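Local coordinates for amyloid-like protein 1 (Homo sapiens, PDB 4RDA) that binds heparin through its E2 domain, consistent with a cell-surface relative of the amyloid precursor protein that recognises heparan sulfate, at residues R133-E138 / Q169-R174. Numbering follows the deposited sequence.
Sequences RAEQKE and QVIEER
In the helical E2 domain, segments 133-138, on helix 121-152, and 169-174, on helix 161-179, run antiparallel, and a largely buried salt-bridge network of Glu135, Glu138 and Arg174 ties them together. The segment axes come within 10.3 Å of each other. Arg174 meets Glu135 side-on: NE donates to Glu135 OE1 at 2.9 Å, and NH2 to Glu135 OE2 at 2.8 Å, the latter bond nearly straight at 170°. Both oxygens use their syn lone pairs, and the carboxylate and guanidinium planes are only 18° apart. The Glu135 chain bends at chi2 (-84°), which swings its carboxylate across to the arginine. Glu138 comes in at the guanidinium edge, its plane steeply turned, and makes just a long salt bridge from OE2 to Arg174 NH2 (3.7 Å). Its stronger partners are His167, hydrogen-bonded to OE2, and Arg103 of helix 59-114, which bridges to OE1. Ile171 packs beside the charges, with CD1 against Glu138 CG at 3.7 Å and CG2 against Glu135 OE2 at 3.6 Å. A leucine in place of Arg174 would probably leave the buried Glu135 carboxylate without its two-pronged mate and freer to turn. With two acids set among Arg174, Arg103 and His167, the network probably keeps both carboxylates ionised, and the paired bonds fix the rotation of Glu135 between the helices.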
loop_
_atom_site.group_PDB
_atom_site.type_symbol
_atom_site.label_atom_id
_atom_site.label_comp_id
_atom_site.label_asym_id
_atom_site.label_seq_id
_atom_site.Cartn_x
_atom_site.Cartn_y
_atom_site.Cartn_z
ATOM N N ARG A 133 -18.625 -15.581 9.881
ATOM C CA ARG A 133 -17.558 -14.573 9.828
ATOM C C ARG A 133 -16.535 -14.868 8.739
ATOM O O ARG A 133 -16.055 -13.964 8.065
ATOM C CB ARG A 133 -16.821 -14.472 11.164
ATOM C CG ARG A 133 -17.468 -13.554 12.178
ATOM C CD ARG A 133 -16.765 -13.657 13.527
ATOM N NE ARG A 133 -17.519 -12.959 14.567
ATOM C CZ ARG A 133 -17.377 -13.168 15.874
ATOM N NH1 ARG A 133 -16.504 -14.067 16.316
ATOM N NH2 ARG A 133 -18.115 -12.479 16.741
ATOM N N ALA A 134 -16.192 -16.142 8.595
ATOM C CA ALA A 134 -15.185 -16.589 7.646
ATOM C C ALA A 134 -15.634 -16.346 6.209
ATOM O O ALA A 134 -14.833 -15.949 5.353
ATOM C CB ALA A 134 -14.879 -18.047 7.865
ATOM N N GLU A 135 -16.919 -16.570 5.959
ATOM C CA GLU A 135 -17.506 -16.270 4.663
ATOM C C GLU A 135 -17.544 -14.762 4.455
ATOM O O GLU A 135 -17.288 -14.272 3.347
ATOM C CB GLU A 135 -18.914 -16.870 4.548
ATOM C CG GLU A 135 -18.951 -18.392 4.495
ATOM C CD GLU A 135 -18.726 -18.947 3.097
ATOM O OE1 GLU A 135 -19.046 -20.131 2.858
ATOM O OE2 GLU A 135 -18.234 -18.194 2.236
ATOM N N GLN A 136 -17.835 -14.016 5.516
ATOM C CA GLN A 136 -17.852 -12.563 5.405
ATOM C C GLN A 136 -16.437 -12.010 5.175
ATOM O O GLN A 136 -16.250 -10.975 4.509
ATOM C CB GLN A 136 -18.478 -11.945 6.649
ATOM C CG GLN A 136 -18.971 -10.526 6.475
ATOM C CD GLN A 136 -19.751 -10.045 7.697
ATOM O OE1 GLN A 136 -19.178 -9.842 8.771
ATOM N NE2 GLN A 136 -21.067 -9.878 7.541
ATOM N N LYS A 137 -15.436 -12.704 5.710
ATOM C CA LYS A 137 -14.073 -12.293 5.466
ATOM C C LYS A 137 -13.753 -12.456 3.975
ATOM O O LYS A 137 -13.046 -11.617 3.387
ATOM C CB LYS A 137 -13.078 -13.076 6.343
ATOM C CG LYS A 137 -11.622 -12.674 6.102
ATOM C CD LYS A 137 -10.628 -13.369 7.045
ATOM C CE LYS A 137 -10.773 -12.885 8.489
ATOM N N GLU A 138 -14.299 -13.497 3.346
ATOM C CA GLU A 138 -14.035 -13.685 1.923
ATOM C C GLU A 138 -14.790 -12.643 1.102
ATOM O O GLU A 138 -14.299 -12.149 0.090
ATOM C CB GLU A 138 -14.404 -15.090 1.439
ATOM C CG GLU A 138 -14.095 -15.238 -0.045
ATOM C CD GLU A 138 -14.242 -16.642 -0.561
ATOM O OE1 GLU A 138 -13.873 -17.575 0.166
ATOM O OE2 GLU A 138 -14.720 -16.814 -1.700
ATOM N N GLN A 169 -22.006 -13.559 -5.720
ATOM C CA GLN A 169 -23.204 -14.407 -5.780
ATOM C C GLN A 169 -22.874 -15.807 -5.298
ATOM O O GLN A 169 -23.638 -16.405 -4.548
ATOM C CB GLN A 169 -23.789 -14.458 -7.198
ATOM C CG GLN A 169 -24.518 -13.184 -7.601
ATOM C CD GLN A 169 -24.976 -13.181 -9.057
ATOM O OE1 GLN A 169 -26.168 -13.305 -9.348
ATOM N NE2 GLN A 169 -24.030 -13.017 -9.980
ATOM N N VAL A 170 -21.724 -16.322 -5.715
ATOM C CA VAL A 170 -21.261 -17.626 -5.257
ATOM C C VAL A 170 -21.215 -17.716 -3.731
ATOM O O VAL A 170 -21.740 -18.660 -3.157
ATOM C CB VAL A 170 -19.868 -17.948 -5.829
ATOM C CG1 VAL A 170 -19.227 -19.127 -5.089
ATOM C CG2 VAL A 170 -19.979 -18.242 -7.316
ATOM N N ILE A 171 -20.606 -16.722 -3.083
ATOM C CA ILE A 171 -20.462 -16.708 -1.629
ATOM C C ILE A 171 -21.826 -16.705 -0.960
ATOM O O ILE A 171 -22.075 -17.441 -0.008
ATOM C CB ILE A 171 -19.652 -15.473 -1.134
ATOM C CG1 ILE A 171 -18.218 -15.498 -1.691
ATOM C CG2 ILE A 171 -19.620 -15.429 0.398
ATOM C CD1 ILE A 171 -17.428 -14.242 -1.362
ATOM N N GLU A 172 -22.705 -15.878 -1.503
ATOM C CA GLU A 172 -24.021 -15.647 -0.966
ATOM C C GLU A 172 -24.865 -16.918 -0.993
ATOM O O GLU A 172 -25.509 -17.266 0.001
ATOM C CB GLU A 172 -24.673 -14.536 -1.765
ATOM C CG GLU A 172 -25.535 -13.618 -0.979
ATOM C CD GLU A 172 -26.941 -13.646 -1.486
ATOM O OE1 GLU A 172 -27.743 -12.768 -1.095
ATOM O OE2 GLU A 172 -27.233 -14.563 -2.282
ATOM N N GLU A 173 -24.841 -17.628 -2.118
ATOM C CA GLU A 173 -25.567 -18.879 -2.223
ATOM C C GLU A 173 -25.002 -19.916 -1.288
ATOM O O GLU A 173 -25.743 -20.622 -0.608
ATOM C CB GLU A 173 -25.529 -19.425 -3.628
ATOM C CG GLU A 173 -26.168 -18.570 -4.675
ATOM C CD GLU A 173 -26.241 -19.326 -5.983
ATOM O OE1 GLU A 173 -26.007 -18.699 -7.048
ATOM O OE2 GLU A 173 -26.513 -20.558 -5.925
ATOM N N ARG A 174 -23.684 -20.014 -1.248
ATOM C CA ARG A 174 -23.048 -21.028 -0.420
ATOM C C ARG A 174 -23.426 -20.846 1.049
ATOM O O ARG A 174 -23.717 -21.816 1.742
ATOM C CB ARG A 174 -21.529 -20.986 -0.604
ATOM C CG ARG A 174 -20.785 -22.123 0.061
ATOM C CD ARG A 174 -19.329 -22.095 -0.348
ATOM N NE ARG A 174 -18.691 -20.839 0.033
ATOM C CZ ARG A 174 -17.808 -20.190 -0.716
ATOM N NH1 ARG A 174 -17.473 -20.688 -1.892
ATOM N NH2 ARG A 174 -17.268 -19.043 -0.297
#